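Local coordinates for protein STE5 (Saccharomyces cerevisiae, PDB 3FZE), which acts as a scaffold in yeast pheromone signalling, its minimal scaffold domain co-catalysing phosphorylation of the MAP kinase Fus3 by Ste7, at residues A[146-151]-A[165-170]; A[45-50]-A[181-186]. One frame throughout, in Å; residues are numbered along the deposited sequence.

Overall arrangement
Contact 1 joins strand 145-150 to strand 165-167, the outermost strand on that side of the mixed six-stranded sheet, whereas contact 2 packs helix 35-50 against the loop that follows helix 170-180. Their centres lie about 20 Å apart and their nearest atoms about 8 Å, without touching. The segments follow one another as 45-50, 146-151, 165-170 and 181-186, which nests contact 1 inside the loop closed by contact 2. Helix 170-180 ties the two together: it starts at the end of contact 1 and runs out into contact 2. The last strand is thereby joined to the sheet, and the chain leaving the last helix to a helix from the first part of this vWA-like domain.

Contact 1: residues A[146-151]-A[165-170]; sequences LKIKVG and VEASSW
Ile148, Lys149 and Val150 pair with Val165, Glu166 and Ala167 in a short parallel ladder, the strand axes 4.5 Å apart at closest and inclined by 36°. Four backbone hydrogen bonds alternate along it. Val165 N gives to Lys147 O at 3.0 Å, and Val165 O in turn takes Lys149 N. Ala167 then binds in the same way, its N giving to Lys149 O while its O receives Gly151 N at 2.8 Å, which carries the pairing one residue past the end of strand 145-150. Gly151, with phi 104° and psi 115°, takes a backbone shape in which a CB would press on the carbonyl oxygen of Val150.

In this alpha/beta/alpha, vWA-like fold, strand 165-167 flanks the sheet as its last parallel strand, and its inner neighbour is bonded on the other side to strand 111-117. Ile148, Val150, Val165 and Ala167 share one face, where Val173 of helix 170-180 and Thr5 of helix 2-14 pack on members of the group. Ile148 and Val165 stand next to each other with their side chains directed alike; Ile148 CG2, anti to the backbone N, reaches the CB of Ala167 at 4.0 Å.

Val150 meets Trp170 at about a right angle. Both of its methyls sit over the same indole face: CG1 is 4.1 Å from the centroid of the five-membered ring in a CH-pi contact, and CG2 stands above the middle of the ring system. CG1 also touches Trp170 N, at 3.6 Å, and so packs against the backbone where the chain turns into helix 170-180. Ser169 caps that helix through OG to Phe172 N. On the opposite face Lys149 CB and Glu166 CG approach to 4.3 Å, and Glu166 OE1 accepts a hydrogen bond from Leu153 N.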
loop_
_atom_site.group_PDB
_atom_site.type_symbol
_atom_site.label_atom_id
_atom_site.label_comp_id
_atom_site.label_asym_id
_atom_site.label_seq_id
_atom_site.Cartn_x
_atom_site.Cartn_y
_atom_site.Cartn_z
ATOM N N LEU A 146 -6.794 -5.407 2.279
ATOM C CA LEU A 146 -5.737 -6.370 1.996
ATOM C C LEU A 146 -4.445 -6.039 2.748
ATOM O O LEU A 146 -3.976 -4.909 2.718
ATOM C CB LEU A 146 -5.530 -6.426 0.478
ATOM C CG LEU A 146 -4.263 -6.915 -0.207
ATOM C CD1 LEU A 146 -4.563 -7.197 -1.674
ATOM C CD2 LEU A 146 -3.195 -5.859 -0.078
ATOM N N LYS A 147 -3.884 -7.033 3.429
ATOM C CA LYS A 147 -2.673 -6.845 4.222
ATOM C C LYS A 147 -1.592 -7.795 3.736
ATOM O O LYS A 147 -1.755 -9.016 3.802
ATOM C CB LYS A 147 -2.960 -7.095 5.701
ATOM C CG LYS A 147 -3.971 -6.138 6.301
ATOM C CD LYS A 147 -4.302 -6.516 7.734
ATOM C CE LYS A 147 -5.435 -5.664 8.275
ATOM N NZ LYS A 147 -5.950 -6.175 9.581
ATOM N N ILE A 148 -0.494 -7.236 3.239
ATOM C CA ILE A 148 0.545 -8.044 2.612
ATOM C C ILE A 148 1.934 -7.788 3.182
ATOM O O ILE A 148 2.391 -6.645 3.290
ATOM C CB ILE A 148 0.602 -7.844 1.079
ATOM C CG1 ILE A 148 -0.756 -8.139 0.435
ATOM C CG2 ILE A 148 1.681 -8.736 0.470
ATOM C CD1 ILE A 148 -0.804 -7.804 -1.057
ATOM N N LYS A 149 2.607 -8.873 3.540
ATOM C CA LYS A 149 3.959 -8.798 4.057
ATOM C C LYS A 149 4.934 -9.193 2.953
ATOM O O LYS A 149 4.885 -10.309 2.434
ATOM C CB LYS A 149 4.109 -9.721 5.268
ATOM C CG LYS A 149 5.208 -9.322 6.234
ATOM C CD LYS A 149 6.571 -9.426 5.588
ATOM C CE LYS A 149 7.676 -9.152 6.588
ATOM N NZ LYS A 149 8.994 -9.416 5.970
ATOM N N VAL A 150 5.809 -8.263 2.585
ATOM C CA VAL A 150 6.861 -8.549 1.619
ATOM C C VAL A 150 8.075 -9.125 2.351
ATOM O O VAL A 150 8.614 -8.504 3.267
ATOM C CB VAL A 150 7.245 -7.296 0.822
ATOM C CG1 VAL A 150 8.482 -7.562 -0.016
ATOM C CG2 VAL A 150 6.070 -6.849 -0.042
ATOM N N GLY A 151 8.483 -10.324 1.954
ATOM C CA GLY A 151 9.534 -11.055 2.643
ATOM C C GLY A 151 8.925 -12.162 3.483
ATOM O O GLY A 151 8.187 -11.894 4.432
ATOM N N VAL A 165 -1.175 -11.920 4.249
ATOM C CA VAL A 165 -0.706 -12.510 3.005
ATOM C C VAL A 165 0.784 -12.254 2.851
ATOM O O VAL A 165 1.243 -11.133 3.064
ATOM C CB VAL A 165 -1.446 -11.906 1.790
ATOM C CG1 VAL A 165 -0.791 -12.350 0.489
ATOM C CG2 VAL A 165 -2.918 -12.302 1.818
ATOM N N GLU A 166 1.538 -13.285 2.485
ATOM C CA GLU A 166 2.986 -13.142 2.328
ATOM C C GLU A 166 3.412 -13.181 0.868
ATOM O O GLU A 166 2.870 -13.946 0.071
ATOM C CB GLU A 166 3.738 -14.213 3.120
ATOM C CG GLU A 166 3.743 -13.986 4.624
ATOM C CD GLU A 166 4.369 -15.140 5.387
ATOM O OE1 GLU A 166 5.447 -15.620 4.973
ATOM O OE2 GLU A 166 3.782 -15.566 6.403
ATOM N N ALA A 167 4.393 -12.358 0.517
ATOM C CA ALA A 167 4.859 -12.294 -0.860
ATOM C C ALA A 167 6.374 -12.165 -0.927
ATOM O O ALA A 167 7.006 -11.683 0.011
ATOM C CB ALA A 167 4.200 -11.139 -1.581
ATOM N N SER A 168 6.946 -12.577 -2.054
ATOM C CA SER A 168 8.395 -12.665 -2.188
ATOM C C SER A 168 9.082 -11.314 -2.380
ATOM O O SER A 168 10.190 -11.100 -1.887
ATOM C CB SER A 168 8.761 -13.592 -3.349
ATOM O OG SER A 168 8.291 -13.061 -4.571
ATOM N N SER A 169 8.435 -10.410 -3.103
ATOM C CA SER A 169 9.054 -9.128 -3.411
ATOM C C SER A 169 8.033 -8.030 -3.637
ATOM O O SER A 169 6.850 -8.300 -3.894
ATOM C CB SER A 169 9.960 -9.248 -4.644
ATOM O OG SER A 169 9.204 -9.420 -5.841
ATOM N N TRP A 170 8.502 -6.788 -3.557
ATOM C CA TRP A 170 7.700 -5.634 -3.950
ATOM C C TRP A 170 7.248 -5.747 -5.400
ATOM O O TRP A 170 6.122 -5.384 -5.746
ATOM C CB TRP A 170 8.500 -4.336 -3.764
ATOM C CG TRP A 170 8.712 -3.969 -2.321
ATOM C CD1 TRP A 170 9.848 -4.170 -1.583
ATOM C CD2 TRP A 170 7.764 -3.359 -1.435
ATOM N NE1 TRP A 170 9.668 -3.718 -0.302
ATOM C CE2 TRP A 170 8.399 -3.219 -0.180
ATOM C CE3 TRP A 170 6.443 -2.911 -1.578
ATOM C CZ2 TRP A 170 7.760 -2.648 0.922
ATOM C CZ3 TRP A 170 5.811 -2.347 -0.477
ATOM C CH2 TRP A 170 6.470 -2.222 0.753
#

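Contact 2: residues A[45-50]-A[181-186]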
loop_
_atom_site.group_PDB
_atom_site.type_symbol
_atom_site.label_atom_id
_atom_site.label_comp_id
_atom_site.label_asym_id
_atom_site.label_seq_id
_atom_site.Cartn_x
_atom_site.Cartn_y
_atom_site.Cartn_z
ATOM N N LYS A 45 1.937 5.321 -10.385
ATOM C CA LYS A 45 1.581 6.057 -11.597
ATOM C C LYS A 45 0.568 5.270 -12.442
ATOM O O LYS A 45 -0.437 5.818 -12.897
ATOM C CB LYS A 45 2.829 6.396 -12.426
ATOM C CG LYS A 45 3.771 7.385 -11.756
ATOM C CD LYS A 45 3.297 8.821 -11.893
ATOM C CE LYS A 45 3.421 9.314 -13.332
ATOM N NZ LYS A 45 3.202 10.784 -13.442
ATOM N N ALA A 46 0.828 3.984 -12.641
ATOM C CA ALA A 46 -0.038 3.173 -13.490
ATOM C C ALA A 46 -1.467 3.114 -12.958
ATOM O O ALA A 46 -2.433 3.227 -13.720
ATOM C CB ALA A 46 0.533 1.770 -13.644
ATOM N N LEU A 47 -1.591 2.976 -11.643
ATOM C CA LEU A 47 -2.899 2.831 -11.004
ATOM C C LEU A 47 -3.769 4.070 -11.179
ATOM O O LEU A 47 -4.989 3.962 -11.198
ATOM C CB LEU A 47 -2.732 2.476 -9.523
ATOM C CG LEU A 47 -2.332 1.019 -9.281
ATOM C CD1 LEU A 47 -1.765 0.814 -7.879
ATOM C CD2 LEU A 47 -3.557 0.120 -9.529
ATOM N N THR A 48 -3.151 5.238 -11.332
ATOM C CA THR A 48 -3.939 6.453 -11.569
ATOM C C THR A 48 -4.643 6.476 -12.927
ATOM O O THR A 48 -5.571 7.253 -13.114
ATOM C CB THR A 48 -3.127 7.755 -11.422
ATOM O OG1 THR A 48 -2.106 7.806 -12.428
ATOM C CG2 THR A 48 -2.524 7.875 -10.025
ATOM N N ILE A 49 -4.210 5.639 -13.870
ATOM C CA ILE A 49 -4.914 5.527 -15.149
ATOM C C ILE A 49 -6.355 5.071 -14.896
ATOM O O ILE A 49 -7.290 5.532 -15.551
ATOM C CB ILE A 49 -4.220 4.522 -16.095
ATOM C CG1 ILE A 49 -2.835 5.039 -16.503
ATOM C CG2 ILE A 49 -5.086 4.226 -17.322
ATOM C CD1 ILE A 49 -1.989 3.986 -17.177
ATOM N N LYS A 50 -6.519 4.180 -13.919
ATOM C CA LYS A 50 -7.840 3.672 -13.540
ATOM C C LYS A 50 -8.499 4.471 -12.410
ATOM O O LYS A 50 -9.723 4.657 -12.399
ATOM C CB LYS A 50 -7.753 2.200 -13.132
ATOM C CG LYS A 50 -9.116 1.595 -12.808
ATOM C CD LYS A 50 -9.096 0.074 -12.812
ATOM C CE LYS A 50 -10.448 -0.502 -12.396
ATOM N NZ LYS A 50 -11.441 -0.465 -13.508
ATOM N N PHE A 181 -5.613 -5.271 -12.675
ATOM C CA PHE A 181 -6.500 -4.205 -13.155
ATOM C C PHE A 181 -6.316 -3.866 -14.644
ATOM O O PHE A 181 -6.936 -2.934 -15.154
ATOM C CB PHE A 181 -6.348 -2.949 -12.285
ATOM C CG PHE A 181 -6.958 -3.084 -10.922
ATOM C CD1 PHE A 181 -8.331 -2.989 -10.753
ATOM C CD2 PHE A 181 -6.166 -3.310 -9.810
ATOM C CE1 PHE A 181 -8.901 -3.115 -9.504
ATOM C CE2 PHE A 181 -6.733 -3.443 -8.555
ATOM C CZ PHE A 181 -8.102 -3.342 -8.400
ATOM N N GLY A 182 -5.473 -4.628 -15.335
ATOM C CA GLY A 182 -5.230 -4.419 -16.749
ATOM C C GLY A 182 -4.320 -3.242 -17.055
ATOM O O GLY A 182 -4.399 -2.644 -18.128
ATOM N N LEU A 183 -3.452 -2.903 -16.111
ATOM C CA LEU A 183 -2.507 -1.815 -16.320
ATOM C C LEU A 183 -1.112 -2.376 -16.594
ATOM O O LEU A 183 -0.852 -3.554 -16.344
ATOM C CB LEU A 183 -2.502 -0.883 -15.102
ATOM C CG LEU A 183 -3.886 -0.344 -14.727
ATOM C CD1 LEU A 183 -3.890 0.241 -13.321
ATOM C CD2 LEU A 183 -4.380 0.678 -15.750
ATOM N N SER A 184 -0.230 -1.540 -17.140
ATOM C CA SER A 184 1.179 -1.897 -17.314
ATOM C C SER A 184 2.043 -0.649 -17.153
ATOM O O SER A 184 1.517 0.434 -16.914
ATOM C CB SER A 184 1.420 -2.534 -18.683
ATOM O OG SER A 184 1.600 -1.543 -19.679
ATOM N N PHE A 185 3.361 -0.787 -17.293
ATOM C CA PHE A 185 4.241 0.372 -17.128
ATOM C C PHE A 185 4.782 0.918 -18.454
ATOM O O PHE A 185 5.711 1.729 -18.460
ATOM C CB PHE A 185 5.424 0.038 -16.202
ATOM C CG PHE A 185 5.038 -0.678 -14.926
ATOM C CD1 PHE A 185 5.824 -1.714 -14.436
ATOM C CD2 PHE A 185 3.900 -0.319 -14.219
ATOM C CE1 PHE A 185 5.485 -2.377 -13.257
ATOM C CE2 PHE A 185 3.552 -0.984 -13.037
ATOM C CZ PHE A 185 4.348 -2.010 -12.559
ATOM N N ASP A 186 4.208 0.488 -19.572
ATOM C CA ASP A 186 4.757 0.845 -20.878
ATOM C C ASP A 186 4.483 2.291 -21.295
ATOM O O ASP A 186 5.000 2.760 -22.310
ATOM C CB ASP A 186 4.267 -0.124 -21.959
ATOM C CG ASP A 186 2.787 0.029 -22.252
ATOM O OD1 ASP A 186 2.137 0.907 -21.644
ATOM O OD2 ASP A 186 2.275 -0.731 -23.101
HETATM O O HOH W 1 -10.115 -3.047 -14.143
#
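A Schellman motif at Gly182 ends helix 170-180, and the chain leaving it lays Leu183 against Ala46, Leu47 and Ile49 of helix 35-50. The two methyls of Leu183 divide the helix surface between them. CD1 comes within 3.3 Å of Ala46 O and 3.6 Å of Leu47 CA, and it also meets Leu47 CD2 where the two leucines cross at about a right angle. CD2 faces Ile49 CB at 3.9 Å, the two side chains running past one another in opposing senses. An alanine here would keep CB against Ala46 CB but would probably open a gap beside Ala46 O, leave Ile49 without its partner in this loop, and leave Leu47 only its looser contact with the Phe181 ring.

Ala46 CB touches both backbone and ring, which lie to the same side of it: it is 3.7 Å from Ser184 O and 4.0 Å from Phe185 CD2, near the plane of that ring at its edge. Phe185 also packs on Val39 and Ser43, one to two turns earlier in the same helix.

At the other end Lys50 crosses Phe181 at about a right angle, with CE 3.7 Å from CD1 of the ring. The lysine chain bends at its end (chi4 79°), turning NZ toward a water that bridges weakly to Phe181 O, while Phe51 meets the Phe181 ring edge to face. Since the two segments are joined directly by apolar surface and indirectly by one weak water bridge, their fit rests chiefly on shape, with little directional bonding to fix it.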